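Local coordinates for P91 (Metagenome, PDB 4ZI5), which catalyses the hydrolysis of phosphotriesters as a promiscuous activity of an alpha/beta hydrolase of the dienelactone hydrolase family, at residues V172-G177 with E186-V191; A101-R106 with G156-M161; A66-A71 with T239-L244; A113-P118 with S123-I128. All blocks are in the same frame, centred on the assembly; numbering follows the deposited sequence. Where two conformers were deposited one is given.

Interaction 1 of 4, residues V172-G177 with E186-V191; sequences VLVCHG and ETMKAV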
loop_
_atom_site.group_PDB
_atom_site.type_symbol
_atom_site.label_atom_id
_atom_site.label_comp_id
_atom_site.label_asym_id
_atom_site.label_seq_id
_atom_site.Cartn_x
_atom_site.Cartn_y
_atom_site.Cartn_z
ATOM N N VAL A 172 8.989 7.178 -4.134
ATOM C CA VAL A 172 9.504 5.905 -3.586
ATOM C C VAL A 172 8.314 5.089 -3.071
ATOM O O VAL A 172 7.555 5.561 -2.245
ATOM C CB VAL A 172 10.534 6.129 -2.454
ATOM C CG1 VAL A 172 11.022 4.810 -1.921
ATOM C CG2 VAL A 172 11.735 6.928 -2.942
ATOM N N LEU A 173 8.194 3.849 -3.560
ATOM C CA LEU A 173 7.291 2.854 -2.982
ATOM C C LEU A 173 8.113 1.626 -2.567
ATOM O O LEU A 173 8.793 1.001 -3.395
ATOM C CB LEU A 173 6.208 2.462 -3.996
ATOM C CG LEU A 173 5.339 1.230 -3.668
ATOM C CD1 LEU A 173 4.531 1.389 -2.400
ATOM C CD2 LEU A 173 4.397 0.909 -4.809
ATOM N N VAL A 174 8.103 1.325 -1.278
ATOM C CA VAL A 174 8.802 0.145 -0.718
ATOM C C VAL A 174 7.731 -0.917 -0.406
ATOM O O VAL A 174 6.892 -0.692 0.465
ATOM C CB VAL A 174 9.552 0.518 0.591
ATOM C CG1 VAL A 174 10.201 -0.664 1.257
ATOM C CG2 VAL A 174 10.612 1.586 0.299
ATOM N N CYS A 175 7.795 -2.067 -1.075
ATOM C CA CYS A 175 6.881 -3.173 -0.804
ATOM C C CYS A 175 7.663 -4.198 0.018
ATOM O O CYS A 175 8.615 -4.793 -0.474
ATOM C CB CYS A 175 6.359 -3.760 -2.108
ATOM S SG CYS A 175 5.407 -2.580 -3.105
ATOM N N HIS A 176 7.264 -4.358 1.282
ATOM C CA HIS A 176 8.034 -5.079 2.285
ATOM C C HIS A 176 7.233 -6.263 2.807
ATOM O O HIS A 176 6.064 -6.112 3.177
ATOM C CB HIS A 176 8.368 -4.128 3.424
ATOM C CG HIS A 176 9.196 -4.734 4.496
ATOM N ND1 HIS A 176 10.475 -5.184 4.276
ATOM C CD2 HIS A 176 8.947 -4.937 5.811
ATOM C CE1 HIS A 176 10.968 -5.669 5.399
ATOM N NE2 HIS A 176 10.065 -5.525 6.351
ATOM N N GLY A 177 7.862 -7.433 2.851
ATOM C CA GLY A 177 7.265 -8.591 3.508
ATOM C C GLY A 177 7.338 -8.391 5.024
ATOM O O GLY A 177 8.448 -8.287 5.587
ATOM N N GLU A 186 14.844 -1.797 12.692
ATOM C CA GLU A 186 15.646 -0.608 12.891
ATOM C C GLU A 186 16.049 -0.001 11.547
ATOM O O GLU A 186 16.067 1.209 11.402
ATOM C CB GLU A 186 16.901 -0.923 13.725
ATOM C CG GLU A 186 16.634 -1.221 15.210
ATOM C CD GLU A 186 16.083 -2.623 15.497
ATOM O OE1 GLU A 186 16.403 -3.579 14.752
ATOM O OE2 GLU A 186 15.297 -2.769 16.466
ATOM N N THR A 187 16.366 -0.856 10.574
ATOM C CA THR A 187 16.742 -0.399 9.248
ATOM C C THR A 187 15.569 0.252 8.534
ATOM O O THR A 187 15.716 1.374 8.014
ATOM C CB THR A 187 17.306 -1.539 8.398
ATOM O OG1 THR A 187 18.354 -2.191 9.121
ATOM C CG2 THR A 187 17.863 -0.996 7.074
ATOM N N MET A 188 14.402 -0.404 8.565
ATOM C CA MET A 188 13.183 0.160 7.978
ATOM C C MET A 188 12.852 1.513 8.582
ATOM O O MET A 188 12.517 2.448 7.861
ATOM C CB MET A 188 11.978 -0.765 8.149
ATOM C CG MET A 188 12.032 -2.048 7.336
ATOM S SD MET A 188 12.211 -1.859 5.544
ATOM C CE MET A 188 11.052 -0.508 5.282
ATOM N N LYS A 189 12.919 1.605 9.898
ATOM C CA LYS A 189 12.644 2.858 10.604
ATOM C C LYS A 189 13.632 3.952 10.190
ATOM O O LYS A 189 13.232 5.079 9.952
ATOM C CB LYS A 189 12.715 2.627 12.125
ATOM C CG LYS A 189 12.480 3.861 12.989
ATOM C CD LYS A 189 11.019 4.297 12.964
ATOM C CE LYS A 189 10.701 5.350 14.030
ATOM N NZ LYS A 189 11.287 6.697 13.745
ATOM N N ALA A 190 14.919 3.619 10.133
ATOM C CA ALA A 190 15.946 4.590 9.732
ATOM C C ALA A 190 15.683 5.110 8.320
ATOM O O ALA A 190 15.705 6.316 8.080
ATOM C CB ALA A 190 17.324 3.963 9.809
ATOM N N VAL A 191 15.383 4.198 7.389
ATOM C CA VAL A 191 15.128 4.623 5.999
ATOM C C VAL A 191 13.892 5.518 5.907
ATOM O O VAL A 191 13.895 6.526 5.220
ATOM C CB VAL A 191 15.054 3.408 5.044
ATOM C CG1 VAL A 191 14.595 3.820 3.642
ATOM C CG2 VAL A 191 16.412 2.735 4.974
#
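In the beta-alpha-beta unit formed by strand 171-177, helix 185-198 and strand 202-207 of this alpha/beta hydrolase, Met188 reaches from the helix to His176 and Val174 of the first strand. Two kinds of contact share the one thioether. Its sulfur makes a Met-aromatic interaction: Met188 SD lies 4.1 Å from the centroid of the His176 imidazole, only 15° off the ring normal. It sits over a face, but displaced toward the rim, and so comes equally near to His176 ND1 and CE1, at 4.0 Å each. The methyl group goes on past the ring and meets the valine tip to tip, Met188 CE to Val174 CG1 at 4.1 Å. The methionine side chain, bent at chi2 (-57°) and chi3 (-43°), brings sulfur and methyl within range of both partners. All three residues are buried. Val183, in the connecting loop, touches both Met188 and His176, while Tyr206 of strand 202-207 packs edge-to-face with the imidazole. An alanine at Met188 would probably leave a gap between helix and strand, with the His176 face deprived of its sulfur and Val174 CG1 of one of its methyl neighbours. Nearer the backbone, Met188 CG stands 4.1 Å from His176 NE2.

Interaction 2 of 4, residues A101-R106 with G156-M161; sequences AHWRRR and GLLPEM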
loop_
_atom_site.group_PDB
_atom_site.type_symbol
_atom_site.label_atom_id
_atom_site.label_comp_id
_atom_site.label_asym_id
_atom_site.label_seq_id
_atom_site.Cartn_x
_atom_site.Cartn_y
_atom_site.Cartn_z
ATOM N N ALA A 101 29.857 3.307 -4.079
ATOM C CA ALA A 101 30.095 4.103 -5.272
ATOM C C ALA A 101 30.161 3.231 -6.540
ATOM O O ALA A 101 29.600 3.585 -7.587
ATOM C CB ALA A 101 31.362 4.974 -5.111
ATOM N N HIS A 102 30.854 2.112 -6.454
ATOM C CA HIS A 102 30.941 1.145 -7.557
ATOM C C HIS A 102 29.568 0.540 -7.876
ATOM O O HIS A 102 29.168 0.414 -9.037
ATOM C CB HIS A 102 31.952 0.050 -7.190
ATOM C CG HIS A 102 31.715 -1.261 -7.852
ATOM N ND1 HIS A 102 32.107 -1.518 -9.146
ATOM C CD2 HIS A 102 31.141 -2.396 -7.393
ATOM C CE1 HIS A 102 31.774 -2.757 -9.457
ATOM N NE2 HIS A 102 31.183 -3.312 -8.413
ATOM N N TRP A 103 28.857 0.172 -6.828
ATOM C CA TRP A 103 27.487 -0.346 -6.941
ATOM C C TRP A 103 26.579 0.635 -7.686
ATOM O O TRP A 103 25.879 0.268 -8.633
ATOM C CB TRP A 103 26.997 -0.627 -5.536
ATOM C CG TRP A 103 25.622 -1.250 -5.378
ATOM C CD1 TRP A 103 24.773 -1.697 -6.346
ATOM C CD2 TRP A 103 24.996 -1.515 -4.135
ATOM N NE1 TRP A 103 23.618 -2.205 -5.767
ATOM C CE2 TRP A 103 23.733 -2.097 -4.409
ATOM C CE3 TRP A 103 25.359 -1.273 -2.798
ATOM C CZ2 TRP A 103 22.854 -2.483 -3.394
ATOM C CZ3 TRP A 103 24.480 -1.653 -1.793
ATOM C CH2 TRP A 103 23.243 -2.244 -2.095
ATOM N N ARG A 104 26.673 1.898 -7.302
ATOM C CA ARG A 104 25.916 2.969 -7.940
ATOM C C ARG A 104 26.273 3.199 -9.400
ATOM O O ARG A 104 25.384 3.391 -10.217
ATOM C CB ARG A 104 26.027 4.255 -7.129
ATOM C CG ARG A 104 25.279 4.146 -5.808
ATOM C CD ARG A 104 25.677 5.206 -4.767
ATOM N NE ARG A 104 25.000 5.008 -3.472
ATOM C CZ ARG A 104 24.749 5.961 -2.559
ATOM N NH1 ARG A 104 25.112 7.236 -2.764
ATOM N NH2 ARG A 104 24.119 5.651 -1.419
ATOM N N ARG A 105 27.555 3.112 -9.740
ATOM C CA ARG A 105 27.971 3.257 -11.133
ATOM C C ARG A 105 27.436 2.127 -11.981
ATOM O O ARG A 105 27.022 2.350 -13.108
ATOM C CB ARG A 105 29.501 3.283 -11.288
ATOM C CG ARG A 105 30.184 4.533 -10.796
ATOM C CD ARG A 105 31.631 4.573 -11.305
ATOM N NE ARG A 105 32.472 3.514 -10.736
ATOM C CZ ARG A 105 33.050 3.555 -9.531
ATOM N NH1 ARG A 105 32.852 4.575 -8.706
ATOM N NH2 ARG A 105 33.803 2.539 -9.129
ATOM N N ARG A 106 27.442 0.920 -11.436
ATOM C CA ARG A 106 26.932 -0.241 -12.130
ATOM C C ARG A 106 25.431 -0.124 -12.399
ATOM O O ARG A 106 24.952 -0.474 -13.494
ATOM C CB ARG A 106 27.281 -1.522 -11.356
ATOM C CG ARG A 106 27.019 -2.832 -12.091
ATOM C CD ARG A 106 27.829 -3.006 -13.348
ATOM N NE ARG A 106 29.262 -2.949 -13.072
ATOM C CZ ARG A 106 30.009 -3.951 -12.586
ATOM N NH1 ARG A 106 29.488 -5.124 -12.270
ATOM N NH2 ARG A 106 31.314 -3.751 -12.395
ATOM N N GLY A 156 16.477 -5.528 0.518
ATOM C CA GLY A 156 17.316 -5.461 1.717
ATOM C C GLY A 156 17.982 -4.105 1.732
ATOM O O GLY A 156 19.167 -3.998 1.463
ATOM N N LEU A 157 17.214 -3.092 2.084
ATOM C CA LEU A 157 17.631 -1.722 2.003
ATOM C C LEU A 157 18.756 -1.419 2.993
ATOM O O LEU A 157 18.838 -2.035 4.040
ATOM C CB LEU A 157 16.448 -0.797 2.262
ATOM C CG LEU A 157 15.165 -1.034 1.451
ATOM C CD1 LEU A 157 14.163 0.032 1.836
ATOM C CD2 LEU A 157 15.408 -1.052 -0.066
ATOM N N LEU A 158 19.645 -0.505 2.619
ATOM C CA LEU A 158 20.699 0.001 3.502
ATOM C C LEU A 158 20.367 1.408 3.980
ATOM O O LEU A 158 19.781 2.184 3.232
ATOM C CB LEU A 158 22.050 0.050 2.742
ATOM C CG LEU A 158 22.853 -1.247 2.616
ATOM C CD1 LEU A 158 22.199 -2.273 1.712
ATOM C CD2 LEU A 158 24.268 -0.962 2.104
ATOM N N PRO A 159 20.797 1.773 5.200
ATOM C CA PRO A 159 20.781 3.190 5.548
ATOM C C PRO A 159 21.658 3.987 4.585
ATOM O O PRO A 159 22.615 3.435 3.987
ATOM C CB PRO A 159 21.405 3.243 6.958
ATOM C CG PRO A 159 21.585 1.834 7.404
ATOM C CD PRO A 159 21.505 0.950 6.207
ATOM N N GLU A 160 21.350 5.265 4.454
ATOM C CA GLU A 160 22.047 6.120 3.478
ATOM C C GLU A 160 23.532 6.300 3.851
ATOM O O GLU A 160 23.913 6.089 4.986
ATOM C CB GLU A 160 21.369 7.483 3.395
ATOM C CG GLU A 160 21.689 8.397 4.588
ATOM C CD GLU A 160 20.810 9.627 4.706
ATOM O OE1 GLU A 160 20.909 10.296 5.767
ATOM O OE2 GLU A 160 20.044 9.954 3.761
ATOM N N MET A 161 24.333 6.705 2.870
ATOM C CA MET A 161 25.699 7.185 3.093
ATOM C C MET A 161 25.712 8.654 3.482
ATOM O O MET A 161 24.886 9.440 2.998
ATOM C CB MET A 161 26.531 7.073 1.804
ATOM C CG MET A 161 26.603 5.688 1.208
ATOM S SD MET A 161 27.684 5.667 -0.234
ATOM C CE MET A 161 29.245 5.569 0.646
#
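Trp103 and Arg104, neighbours on helix 100-115 of the alpha/beta hydrolase fold, meet Leu158 and Met161 of the long loop that follows strand 149-153. The indole offers its edge: Leu158 CD1 lies in the ring plane, 3.9 Å from Trp103 CH2, while the other leucine methyl, CD2, is 4.0 Å from Trp103 CZ3. Arg104 offers a face. Met161 SD rests over the centre of its guanidinium, 3.7 Å above the plane, as the two long side chains run past each other in opposite directions. The arginine chain, extended from CG to NE, carries the flat group out to the sulfur. One shell further out, Asp164 ties both sides together, forming a salt bridge with Arg104 NH2 and accepting a hydrogen bond from Met161 N. Glu139 of helix 132-142 pairs with Arg104 NE, and Thr136 of the same helix holds Trp103 NE1. With an alanine at Arg104, Asp164 and Glu139 would probably lose a shared positive mate and the Met161 thioether the flat surface it lies on. Beside the sulfur, Met161 CG approaches Arg104 NH2 to 3.6 Å.

Interaction 3 of 4, residues A66-A71 with T239-L244; sequences ADLGFA and TAMCNL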
loop_
_atom_site.group_PDB
_atom_site.type_symbol
_atom_site.label_atom_id
_atom_site.label_comp_id
_atom_site.label_asym_id
_atom_site.label_seq_id
_atom_site.Cartn_x
_atom_site.Cartn_y
_atom_site.Cartn_z
ATOM N N ALA A 66 6.378 -4.422 -20.305
ATOM C CA ALA A 66 6.132 -4.132 -21.730
ATOM C C ALA A 66 4.627 -4.278 -22.081
ATOM O O ALA A 66 4.062 -3.462 -22.804
ATOM C CB ALA A 66 6.971 -5.035 -22.607
ATOM N N ASP A 67 3.991 -5.296 -21.518
ATOM C CA ASP A 67 2.545 -5.519 -21.688
ATOM C C ASP A 67 1.691 -4.407 -21.055
ATOM O O ASP A 67 0.590 -4.169 -21.511
ATOM C CB ASP A 67 2.211 -6.915 -21.154
ATOM C CG ASP A 67 0.755 -7.290 -21.328
ATOM O OD1 ASP A 67 0.305 -7.447 -22.481
ATOM O OD2 ASP A 67 0.083 -7.420 -20.290
ATOM N N LEU A 68 2.225 -3.696 -20.053
ATOM C CA LEU A 68 1.569 -2.501 -19.482
ATOM C C LEU A 68 1.833 -1.225 -20.237
ATOM O O LEU A 68 1.374 -0.163 -19.804
ATOM C CB LEU A 68 1.975 -2.317 -18.005
ATOM C CG LEU A 68 1.530 -3.447 -17.089
ATOM C CD1 LEU A 68 2.232 -3.354 -15.756
ATOM C CD2 LEU A 68 0.009 -3.430 -16.895
ATOM N N GLY A 69 2.580 -1.300 -21.347
ATOM C CA GLY A 69 2.856 -0.144 -22.190
ATOM C C GLY A 69 4.214 0.529 -21.946
ATOM O O GLY A 69 4.466 1.593 -22.485
ATOM N N PHE A 70 5.089 -0.084 -21.148
ATOM C CA PHE A 70 6.403 0.484 -20.865
ATOM C C PHE A 70 7.488 -0.156 -21.742
ATOM O O PHE A 70 7.284 -1.183 -22.375
ATOM C CB PHE A 70 6.730 0.307 -19.381
ATOM C CG PHE A 70 5.686 0.912 -18.478
ATOM C CD1 PHE A 70 5.479 2.269 -18.482
ATOM C CD2 PHE A 70 4.868 0.113 -17.715
ATOM C CE1 PHE A 70 4.476 2.850 -17.686
ATOM C CE2 PHE A 70 3.891 0.668 -16.917
ATOM C CZ PHE A 70 3.682 2.033 -16.915
ATOM N N ALA A 71 8.629 0.485 -21.779
ATOM C CA ALA A 71 9.834 -0.095 -22.350
ATOM C C ALA A 71 10.708 -0.481 -21.167
ATOM O O ALA A 71 11.003 0.369 -20.330
ATOM C CB ALA A 71 10.519 0.930 -23.218
ATOM N N THR A 239 0.333 -4.538 -8.186
ATOM C CA THR A 239 -0.767 -3.602 -8.429
ATOM C C THR A 239 -0.383 -2.225 -7.880
ATOM O O THR A 239 -0.612 -1.217 -8.552
ATOM C CB THR A 239 -2.071 -4.096 -7.808
ATOM O OG1 THR A 239 -2.458 -5.346 -8.407
ATOM C CG2 THR A 239 -3.203 -3.075 -7.999
ATOM N N ALA A 240 0.226 -2.182 -6.688
ATOM C CA ALA A 240 0.631 -0.876 -6.113
ATOM C C ALA A 240 1.637 -0.176 -7.048
ATOM O O ALA A 240 1.539 1.044 -7.274
ATOM C CB ALA A 240 1.198 -1.022 -4.730
ATOM N N MET A 241 2.580 -0.952 -7.580
ATOM C CA MET A 241 3.552 -0.433 -8.544
ATOM C C MET A 241 2.874 0.123 -9.803
ATOM O O MET A 241 3.166 1.249 -10.226
ATOM C CB MET A 241 4.545 -1.537 -8.955
ATOM C CG MET A 241 5.601 -1.121 -9.975
ATOM S SD MET A 241 6.067 -2.539 -11.004
ATOM C CE MET A 241 4.612 -2.701 -12.032
ATOM N N CYS A 242 1.992 -0.673 -10.384
ATOM C CA CYS A 242 1.233 -0.293 -11.570
ATOM C C CYS A 242 0.416 0.982 -11.371
ATOM O O CYS A 242 0.422 1.886 -12.230
ATOM C CB CYS A 242 0.346 -1.446 -11.977
ATOM S SG CYS A 242 -0.555 -1.173 -13.482
ATOM N N ASN A 243 -0.241 1.078 -10.219
ATOM C CA ASN A 243 -0.960 2.296 -9.846
ATOM C C ASN A 243 -0.085 3.531 -9.745
ATOM O O ASN A 243 -0.463 4.618 -10.260
ATOM C CB ASN A 243 -1.737 2.100 -8.531
ATOM C CG ASN A 243 -2.885 1.086 -8.639
ATOM O OD1 ASN A 243 -3.270 0.470 -7.643
ATOM N ND2 ASN A 243 -3.454 0.926 -9.835
ATOM N N LEU A 244 1.075 3.399 -9.105
ATOM C CA LEU A 244 1.994 4.508 -8.991
ATOM C C LEU A 244 2.492 4.978 -10.371
ATOM O O LEU A 244 2.556 6.166 -10.623
ATOM C CB LEU A 244 3.185 4.148 -8.105
ATOM C CG LEU A 244 4.209 5.252 -7.834
ATOM C CD1 LEU A 244 3.575 6.388 -7.021
ATOM C CD2 LEU A 244 5.419 4.686 -7.104
#
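Just beyond Leu68, whose methyls meet Met241 and Cys242 of helix 231-248, the Phe70 ring carries Leu68 O over one face, 3.9 Å above its plane and shifted toward the rim. This turn of the alpha/beta hydrolase fold ends helix 56-67 in a Schellman motif and leads into strand 71-74. Gly69 supplies the positive phi (98°), and Gly69 N bonds back to Ala66 O at 3.0 Å. A CB on this backbone would collide with Leu68 O, which explains the glycine. The turn presents Leu68 to the C-terminal helix, and its two branches have separate partners. One, CD2, faces Cys242 SG at 4.1 Å; the cysteine is modelled in two conformers, so this approach is less certain and holds for the one with SG anti to the backbone N (chi1 -176°). The other branch looks to the methionine. No hydrogen bond joins the segments, and the contact is small and apolar. Met241 also packs on Val151 and Phe153 of strand 149-153, on the central sheet. At the far end of the same methionine, Met241 CE comes within 4.5 Å of Leu68 CD1.

Interaction 4 of 4, residues A113-P118 with S123-I128; sequences ALTAQP and SKVAAI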
loop_
_atom_site.group_PDB
_atom_site.type_symbol
_atom_site.label_atom_id
_atom_site.label_comp_id
_atom_site.label_asym_id
_atom_site.label_seq_id
_atom_site.Cartn_x
_atom_site.Cartn_y
_atom_site.Cartn_z
ATOM N N ALA A 113 21.797 2.548 -20.339
ATOM C CA ALA A 113 21.447 1.610 -21.393
ATOM C C ALA A 113 19.941 1.635 -21.735
ATOM O O ALA A 113 19.554 1.572 -22.890
ATOM C CB ALA A 113 21.858 0.206 -20.999
ATOM N N LEU A 114 19.099 1.737 -20.718
ATOM C CA LEU A 114 17.671 1.978 -20.937
ATOM C C LEU A 114 17.404 3.235 -21.773
ATOM O O LEU A 114 16.700 3.173 -22.782
ATOM C CB LEU A 114 16.935 2.092 -19.599
ATOM C CG LEU A 114 15.449 2.430 -19.700
ATOM C CD1 LEU A 114 14.670 1.230 -20.203
ATOM C CD2 LEU A 114 14.922 2.927 -18.347
ATOM N N THR A 115 17.952 4.355 -21.319
ATOM C CA THR A 115 17.680 5.665 -21.919
ATOM C C THR A 115 18.257 5.801 -23.345
ATOM O O THR A 115 17.736 6.544 -24.151
ATOM C CB THR A 115 18.155 6.840 -21.014
ATOM O OG1 THR A 115 19.564 6.826 -20.867
ATOM C CG2 THR A 115 17.544 6.745 -19.648
ATOM N N ALA A 116 19.283 5.016 -23.639
ATOM C CA ALA A 116 19.809 4.868 -24.987
ATOM C C ALA A 116 18.845 4.276 -26.012
ATOM O O ALA A 116 19.044 4.485 -27.210
ATOM C CB ALA A 116 21.055 4.033 -24.950
ATOM N N GLN A 117 17.806 3.558 -25.578
ATOM C CA GLN A 117 16.947 2.879 -26.532
ATOM C C GLN A 117 15.956 3.872 -27.098
ATOM O O GLN A 117 15.348 4.615 -26.333
ATOM C CB GLN A 117 16.244 1.680 -25.905
ATOM C CG GLN A 117 17.158 0.692 -25.209
ATOM C CD GLN A 117 18.341 0.289 -26.071
ATOM O OE1 GLN A 117 18.161 -0.117 -27.221
ATOM N NE2 GLN A 117 19.555 0.464 -25.548
ATOM N N PRO A 118 15.772 3.888 -28.443
ATOM C CA PRO A 118 14.894 4.922 -29.034
ATOM C C PRO A 118 13.402 4.868 -28.673
ATOM O O PRO A 118 12.692 5.867 -28.845
ATOM C CB PRO A 118 15.093 4.747 -30.551
ATOM C CG PRO A 118 16.400 4.035 -30.673
ATOM C CD PRO A 118 16.468 3.115 -29.493
ATOM N N SER A 123 12.689 11.431 -20.334
ATOM C CA SER A 123 12.139 12.261 -19.271
ATOM C C SER A 123 11.228 11.472 -18.337
ATOM O O SER A 123 10.838 11.995 -17.298
ATOM C CB SER A 123 11.351 13.457 -19.842
ATOM O OG SER A 123 10.108 13.059 -20.422
ATOM N N LYS A 124 10.830 10.260 -18.734
ATOM C CA LYS A 124 9.871 9.441 -17.980
ATOM C C LYS A 124 10.471 8.058 -17.738
ATOM O O LYS A 124 10.098 7.065 -18.399
ATOM C CB LYS A 124 8.558 9.310 -18.744
ATOM C CG LYS A 124 7.797 10.647 -18.856
ATOM C CD LYS A 124 6.453 10.432 -19.526
ATOM C CE LYS A 124 5.752 11.760 -19.796
ATOM N NZ LYS A 124 4.291 11.559 -19.633
ATOM N N VAL A 125 11.369 7.995 -16.757
ATOM C CA VAL A 125 12.003 6.735 -16.419
ATOM C C VAL A 125 11.850 6.373 -14.949
ATOM O O VAL A 125 11.745 7.238 -14.088
ATOM C CB VAL A 125 13.484 6.734 -16.815
ATOM C CG1 VAL A 125 13.595 6.725 -18.350
ATOM C CG2 VAL A 125 14.225 7.901 -16.187
ATOM N N ALA A 126 11.798 5.079 -14.681
ATOM C CA ALA A 126 11.649 4.566 -13.321
ATOM C C ALA A 126 12.510 3.323 -13.162
ATOM O O ALA A 126 13.118 2.845 -14.119
ATOM C CB ALA A 126 10.186 4.230 -13.029
ATOM N N ALA A 127 12.601 2.825 -11.940
ATOM C CA ALA A 127 13.338 1.594 -11.674
ATOM C C ALA A 127 12.594 0.776 -10.648
ATOM O O ALA A 127 12.052 1.305 -9.674
ATOM C CB ALA A 127 14.736 1.873 -11.157
ATOM N N ILE A 128 12.556 -0.516 -10.888
ATOM C CA ILE A 128 12.063 -1.444 -9.902
ATOM C C ILE A 128 13.167 -2.431 -9.599
ATOM O O ILE A 128 14.127 -2.602 -10.383
ATOM C CB ILE A 128 10.757 -2.148 -10.338
ATOM C CG1 ILE A 128 10.973 -3.167 -11.477
ATOM C CG2 ILE A 128 9.724 -1.112 -10.689
ATOM C CD1 ILE A 128 9.781 -4.064 -11.731
#
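Leu114 is the first residue along 113-118 to reach Val125: its CD2 methyl lies 4.0 Å from Val125 CG1, the two side chains sliding past each other in opposite directions. With CG anti to the backbone N (chi1 176°), the leucine leans off the helix toward the sheet, where it also packs on Val46 of strand 42-48. Thr115 follows and brings its methyl to the same valine branch, Thr115 CG2 to Val125 CG1 at 4.2 Å, the two side chains crossing at about a right angle. Its hydroxyl turns back to the helix instead, to the carbonyl of Asp112, so the threonine shows the strand a carbon surface. This is the end of a beta-alpha-beta crossover of the alpha/beta hydrolase fold: helix 100-115 carries the chain from strand 71-74 over to strand 125-130, both of which pair in parallel with strand 42-48 between them. Strand 125-130 in turn runs into the probable nucleophile elbow around Cys131. Two residues on from Thr115, Gln117 folds back over the preceding residues, its backbone N bonding to Leu114 O. Its amide NE2 reaches Ala113 O at 2.9 Å, nearly straight at 170° and close to the plane of the amide. The other end of that amide, Gln117 OE1, accepts a hydrogen bond from Arg17 NH2 of strand 15-23.

Interactions 1, 3 and 4 are held together by the central sheet and helix 231-248. Leu173 CD2 of interaction 1 packs 3.7 Å from Ala240 C of interaction 3, whose Met241 SD lies 3.9 Å from Ile128 CG2 of interaction 4. Interaction 2 joins this set through its loop: Leu157 CD1 is 4.1 Å from Val174 CG1 of interaction 1. Interactions 2 and 4 use the two ends of helix 100-115, with centres about 20 Å apart. The strand of interaction 4 leads to the probable nucleophile elbow, which the Trp103 side chain of interaction 2 approaches without touching. In this family the loop after the strand of interaction 1 typically carries the acid of the triad.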